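Local structure of Bak protein (Grouper iridovirus, 5VMN) at residues A13-G17 / S78-F82; I9-L14 / L23-H28. The protein is a viral Bcl-2 protein that inhibits apoptosis of the host cell by sequestering the pro-apoptotic protein Bim and no other partner. All blocks are in the same frame, centred on the assembly; numbering follows the deposited sequence.

Contact 1: A13-G17 / S78-F82; sequences ALLRG and SQLYF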
loop_
_atom_site.group_PDB
_atom_site.type_symbol
_atom_site.label_atom_id
_atom_site.label_comp_id
_atom_site.label_asym_id
_atom_site.label_seq_id
_atom_site.Cartn_x
_atom_site.Cartn_y
_atom_site.Cartn_z
ATOM N N ALA A 13 9.667 3.381 -4.047
ATOM C CA ALA A 13 10.698 3.249 -3.025
ATOM C C ALA A 13 10.244 2.314 -1.919
ATOM O O ALA A 13 11.030 1.507 -1.417
ATOM C CB ALA A 13 11.056 4.619 -2.432
ATOM N N LEU A 14 8.975 2.404 -1.533
ATOM C CA LEU A 14 8.449 1.540 -0.488
ATOM C C LEU A 14 8.642 0.080 -0.846
ATOM O O LEU A 14 9.100 -0.716 -0.023
ATOM C CB LEU A 14 6.972 1.832 -0.271
ATOM C CG LEU A 14 6.234 0.992 0.798
ATOM C CD1 LEU A 14 6.607 1.380 2.170
ATOM C CD2 LEU A 14 4.737 1.148 0.639
ATOM N N LEU A 15 8.228 -0.304 -2.044
ATOM C CA LEU A 15 8.253 -1.720 -2.393
ATOM C C LEU A 15 9.651 -2.221 -2.739
ATOM O O LEU A 15 9.903 -3.433 -2.677
ATOM C CB LEU A 15 7.285 -1.973 -3.556
ATOM C CG LEU A 15 5.838 -1.593 -3.197
ATOM C CD1 LEU A 15 4.905 -1.872 -4.343
ATOM C CD2 LEU A 15 5.322 -2.303 -1.953
ATOM N N ARG A 16 10.561 -1.336 -3.093
ATOM C CA ARG A 16 11.936 -1.743 -3.350
ATOM C C ARG A 16 12.728 -1.828 -2.055
ATOM O O ARG A 16 13.730 -2.541 -2.003
ATOM C CB ARG A 16 12.595 -0.789 -4.341
ATOM C CG ARG A 16 12.083 -0.994 -5.772
ATOM C CD ARG A 16 12.620 0.012 -6.807
ATOM N NE ARG A 16 12.320 -0.452 -8.168
ATOM C CZ ARG A 16 11.137 -0.338 -8.775
ATOM N NH1 ARG A 16 10.973 -0.812 -10.009
ATOM N NH2 ARG A 16 10.108 0.231 -8.154
ATOM N N GLY A 17 12.283 -1.135 -1.008
ATOM C CA GLY A 17 12.832 -1.323 0.323
ATOM C C GLY A 17 14.283 -0.919 0.449
ATOM O O GLY A 17 14.994 -1.430 1.321
ATOM N N SER A 78 0.654 -6.079 -1.675
ATOM C CA SER A 78 1.362 -5.523 -2.817
ATOM C C SER A 78 2.851 -5.849 -2.758
ATOM O O SER A 78 3.476 -6.126 -3.789
ATOM C CB SER A 78 1.154 -4.006 -2.890
ATOM O OG SER A 78 -0.232 -3.714 -2.970
ATOM N N GLN A 79 3.452 -5.751 -1.564
ATOM C CA GLN A 79 4.868 -6.077 -1.406
ATOM C C GLN A 79 5.176 -7.528 -1.751
ATOM O O GLN A 79 6.185 -7.821 -2.414
ATOM C CB GLN A 79 5.301 -5.781 0.032
ATOM C CG GLN A 79 6.765 -6.093 0.313
ATOM C CD GLN A 79 7.701 -5.156 -0.374
ATOM O OE1 GLN A 79 7.977 -4.073 0.130
ATOM N NE2 GLN A 79 8.209 -5.561 -1.531
ATOM N N LEU A 80 4.307 -8.450 -1.341
ATOM C CA LEU A 80 4.528 -9.854 -1.661
ATOM C C LEU A 80 4.461 -10.082 -3.167
ATOM O O LEU A 80 5.305 -10.796 -3.732
ATOM C CB LEU A 80 3.515 -10.712 -0.907
ATOM C CG LEU A 80 3.750 -10.747 0.613
ATOM C CD1 LEU A 80 2.562 -11.359 1.310
ATOM C CD2 LEU A 80 4.991 -11.581 0.941
ATOM N N TYR A 81 3.498 -9.450 -3.844
ATOM C CA TYR A 81 3.478 -9.527 -5.306
ATOM C C TYR A 81 4.740 -8.934 -5.913
ATOM O O TYR A 81 5.299 -9.492 -6.860
ATOM C CB TYR A 81 2.265 -8.783 -5.872
ATOM C CG TYR A 81 0.988 -9.584 -5.940
ATOM C CD1 TYR A 81 0.881 -10.683 -6.772
ATOM C CD2 TYR A 81 -0.146 -9.169 -5.263
ATOM C CE1 TYR A 81 -0.313 -11.380 -6.866
ATOM C CE2 TYR A 81 -1.341 -9.873 -5.345
ATOM C CZ TYR A 81 -1.412 -10.960 -6.165
ATOM O OH TYR A 81 -2.593 -11.637 -6.280
ATOM N N PHE A 82 5.166 -7.767 -5.415
ATOM C CA PHE A 82 6.320 -7.081 -5.980
ATOM C C PHE A 82 7.581 -7.913 -5.810
ATOM O O PHE A 82 8.359 -8.093 -6.759
ATOM C CB PHE A 82 6.440 -5.712 -5.297
ATOM C CG PHE A 82 7.417 -4.775 -5.933
ATOM C CD1 PHE A 82 8.756 -4.827 -5.598
ATOM C CD2 PHE A 82 6.979 -3.779 -6.791
ATOM C CE1 PHE A 82 9.658 -3.924 -6.131
ATOM C CE2 PHE A 82 7.878 -2.862 -7.321
ATOM C CZ PHE A 82 9.218 -2.947 -6.997
#
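L15 lies against the face of the F82 ring. L15 CB stands over the ring centre, 3.6 Å from the F82 centroid and 9° off the normal, a CH-pi contact, and L15 CD1 reaches F82 CD2 at 3.7 Å. The other methyl, L15 CD2, runs past the start of the Q79 side chain, 3.8 Å from Q79 CA, so the branch lets one leucine touch both residues.

Q79 adds the polar link: Q79 NE2 donates to L15 O at 3.0 Å, in the carbonyl plane and on a lone pair, with a nearly straight N-H...O angle of 164°. The acceptor also lies in the plane of the Q79 amide. Glutamine is long enough to bring an N-H here, its chain bent at chi2 toward this carbonyl in the last turn of helix 11-16. G17 then leaves the helix with positive phi, which favours glycine.

R16 comes to the edge of F82: R16 NH2 lies 3.5 Å from F82 CZ, the two planes 78° apart. The flat phenylalanine thus offers a face to L15 and an edge to R16, whose charged end a salt bridge to E88 helps to position. In this helical Bcl-2 bundle, helix 68-84 packs at F82 on helix 88-103 and at Q79 on helix 22-37, which L14 of helix 11-16 also touches.

Contact 2: I9-L14 / L23-H28; sequences INFSAL and LTREIH. With NO3 (nitrate ion), chain F; EDO (1,2-ethanediol), chain N; NO3 (nitrate ion), chain G; NO3 (nitrate ion), chain B.
T24 turns its methyl to L14, where the two backbones come nearest, and the contact is chiefly apolar. T24 CG2 lies 3.8 Å from L14 CB; with CG2 anti to the backbone N, OG1 is left beside N10 and I9. L14 CD1 lies against H28 CB at 3.7 Å and also reaches I27. At the other end I9 meets L23 at about a right angle, I9 CD1 to L23 CG 4.0 Å. Branched aliphatic chains pack here with little directional demand, as in the hydrophobic core of a helical Bcl-2 fold, and the seam continues onto W117 of helix 116-122 and L75 of helix 68-84.

Among the polar groups, N10 is the N-cap of helix 11-16: N10 OD1 accepts from A13 N at 3.1 Å, the donor standing above the side-chain carbonyl plane. A nitrate, probably from the crystallisation liquor, takes the N-H groups of F11 and S12, S12 N to nitrate O2 2.7 Å. The H28 ring presents its edge to L14 O, H28 CD2 lying 3.2 Å away, while H28 ND1 is hydrogen-bonded to an ethanediol.

Buried T24 OG1 has no hydrogen-bond partner in the model, so the threonine serves mainly through its methyl; the helices themselves meet through apolar side chains.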
loop_
_atom_site.group_PDB
_atom_site.type_symbol
_atom_site.label_atom_id
_atom_site.label_comp_id
_atom_site.label_asym_id
_atom_site.label_seq_id
_atom_site.Cartn_x
_atom_site.Cartn_y
_atom_site.Cartn_z
ATOM N N ILE A 9 3.200 9.182 -0.637
ATOM C CA ILE A 9 4.131 8.095 -0.383
ATOM C C ILE A 9 4.752 7.698 -1.708
ATOM O O ILE A 9 4.057 7.535 -2.715
ATOM C CB ILE A 9 3.451 6.876 0.277
ATOM C CG1 ILE A 9 2.857 7.253 1.621
ATOM C CG2 ILE A 9 4.448 5.735 0.466
ATOM C CD1 ILE A 9 3.877 7.735 2.641
ATOM N N ASN A 10 6.056 7.492 -1.686
ATOM C CA ASN A 10 6.777 6.986 -2.850
ATOM C C ASN A 10 6.634 5.475 -2.857
ATOM O O ASN A 10 7.430 4.779 -2.223
ATOM C CB ASN A 10 8.243 7.381 -2.760
ATOM C CG ASN A 10 9.021 7.036 -4.010
ATOM O OD1 ASN A 10 8.592 6.232 -4.820
ATOM N ND2 ASN A 10 10.190 7.660 -4.166
ATOM N N PHE A 11 5.628 4.961 -3.581
ATOM C CA PHE A 11 5.325 3.526 -3.509
ATOM C C PHE A 11 6.405 2.685 -4.174
ATOM O O PHE A 11 6.674 1.566 -3.735
ATOM C CB PHE A 11 3.948 3.218 -4.123
ATOM C CG PHE A 11 2.790 3.845 -3.353
ATOM C CD1 PHE A 11 2.431 3.372 -2.105
ATOM C CD2 PHE A 11 2.101 4.928 -3.864
ATOM C CE1 PHE A 11 1.392 3.963 -1.389
ATOM C CE2 PHE A 11 1.069 5.513 -3.155
ATOM C CZ PHE A 11 0.715 5.024 -1.914
ATOM N N SER A 12 7.059 3.202 -5.205
ATOM C CA SER A 12 8.183 2.476 -5.781
ATOM C C SER A 12 9.317 2.311 -4.772
ATOM O O SER A 12 9.876 1.218 -4.630
ATOM C CB SER A 12 8.677 3.197 -7.033
ATOM O OG SER A 12 9.736 2.482 -7.618
ATOM N N ALA A 13 9.667 3.381 -4.047
ATOM C CA ALA A 13 10.698 3.249 -3.025
ATOM C C ALA A 13 10.244 2.314 -1.919
ATOM O O ALA A 13 11.030 1.507 -1.417
ATOM C CB ALA A 13 11.056 4.619 -2.432
ATOM N N LEU A 14 8.975 2.404 -1.533
ATOM C CA LEU A 14 8.449 1.540 -0.488
ATOM C C LEU A 14 8.642 0.080 -0.846
ATOM O O LEU A 14 9.100 -0.716 -0.023
ATOM C CB LEU A 14 6.972 1.832 -0.271
ATOM C CG LEU A 14 6.234 0.992 0.798
ATOM C CD1 LEU A 14 6.607 1.380 2.170
ATOM C CD2 LEU A 14 4.737 1.148 0.639
ATOM N N LEU A 23 9.406 8.972 6.322
ATOM C CA LEU A 23 8.013 8.571 6.420
ATOM C C LEU A 23 7.792 7.259 5.699
ATOM O O LEU A 23 7.138 6.356 6.227
ATOM C CB LEU A 23 7.112 9.644 5.833
ATOM C CG LEU A 23 5.614 9.354 5.825
ATOM C CD1 LEU A 23 5.096 9.013 7.192
ATOM C CD2 LEU A 23 4.882 10.599 5.332
ATOM N N THR A 24 8.340 7.135 4.497
ATOM C CA THR A 24 8.154 5.886 3.753
ATOM C C THR A 24 8.809 4.723 4.492
ATOM O O THR A 24 8.244 3.623 4.561
ATOM C CB THR A 24 8.712 6.056 2.345
ATOM O OG1 THR A 24 7.941 7.073 1.694
ATOM C CG2 THR A 24 8.581 4.787 1.547
ATOM N N ARG A 25 9.984 4.960 5.092
ATOM C CA ARG A 25 10.666 3.917 5.852
ATOM C C ARG A 25 9.828 3.458 7.033
ATOM O O ARG A 25 9.778 2.262 7.345
ATOM C CB ARG A 25 12.040 4.420 6.327
ATOM C CG ARG A 25 12.858 3.361 7.069
ATOM C CD ARG A 25 14.262 3.822 7.414
ATOM N NE ARG A 25 15.005 4.346 6.269
ATOM C CZ ARG A 25 15.545 3.602 5.307
ATOM N NH1 ARG A 25 15.423 2.278 5.312
ATOM N NH2 ARG A 25 16.203 4.194 4.316
ATOM N N GLU A 26 9.183 4.393 7.740
ATOM C CA GLU A 26 8.352 3.980 8.872
ATOM C C GLU A 26 7.102 3.237 8.402
ATOM O O GLU A 26 6.676 2.260 9.032
ATOM C CB GLU A 26 7.970 5.193 9.737
ATOM C CG GLU A 26 7.312 4.811 11.057
ATOM C CD GLU A 26 8.210 3.957 11.942
ATOM O OE1 GLU A 26 7.692 3.245 12.823
ATOM O OE2 GLU A 26 9.439 4.004 11.755
ATOM N N ILE A 27 6.503 3.662 7.299
ATOM C CA ILE A 27 5.368 2.909 6.772
ATOM C C ILE A 27 5.810 1.503 6.395
ATOM O O ILE A 27 5.080 0.530 6.607
ATOM C CB ILE A 27 4.732 3.637 5.584
ATOM C CG1 ILE A 27 4.166 4.988 6.026
ATOM C CG2 ILE A 27 3.641 2.771 4.923
ATOM C CD1 ILE A 27 3.107 4.946 7.116
ATOM N N HIS A 28 7.005 1.373 5.834
ATOM C CA HIS A 28 7.546 0.050 5.498
ATOM C C HIS A 28 7.646 -0.831 6.738
ATOM O O HIS A 28 7.230 -1.997 6.737
ATOM C CB HIS A 28 8.902 0.248 4.830
ATOM C CG HIS A 28 9.517 -0.988 4.264
ATOM N ND1 HIS A 28 10.376 -1.789 4.983
ATOM C CD2 HIS A 28 9.439 -1.532 3.024
ATOM C CE1 HIS A 28 10.791 -2.783 4.214
ATOM N NE2 HIS A 28 10.241 -2.648 3.023
HETATM N N NO3 F . 5.549 6.252 -6.591
HETATM O O1 NO3 F . 6.293 7.186 -7.007
HETATM O O2 NO3 F . 5.864 5.050 -6.808
HETATM O O3 NO3 F . 4.485 6.523 -5.962
HETATM C C1 EDO N . 12.387 -0.253 7.012
HETATM O O1 EDO N . 12.004 0.383 8.230
HETATM C C2 EDO N . 12.254 -1.730 7.290
HETATM O O2 EDO N . 10.908 -1.902 7.725
HETATM N N NO3 G . -0.773 8.504 -1.364
HETATM O O1 NO3 G . -0.847 8.582 -2.624
HETATM O O2 NO3 G . 0.365 8.486 -0.818
HETATM O O3 NO3 G . -1.821 8.443 -0.651
HETATM N N NO3 B . 9.180 12.485 5.611
HETATM O O1 NO3 B . 9.747 11.599 4.905
HETATM O O2 NO3 B . 8.992 12.251 6.856
HETATM O O3 NO3 B . 8.770 13.569 5.094
#

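Overall arrangement
Both contacts hold helix 11-16, and they share A13 and L14; their centres lie 9 Å apart. Contact 1 is the more buried, joining the end of that helix to helix 68-84, whereas contact 2 is partly buried and ties its start, with the residues just before it, to helix 22-37, close by in sequence. The chemistry follows: contact 1 combines an aromatic face with a direct side-chain-to-backbone hydrogen bond, while contact 2 relies on aliphatic packing and keeps its hydrogen bonds within each segment or to bound small molecules. They meet where H28 packs against Q79 and G17, so the three helices form one continuous packed region of this all-helical Bcl-2 fold.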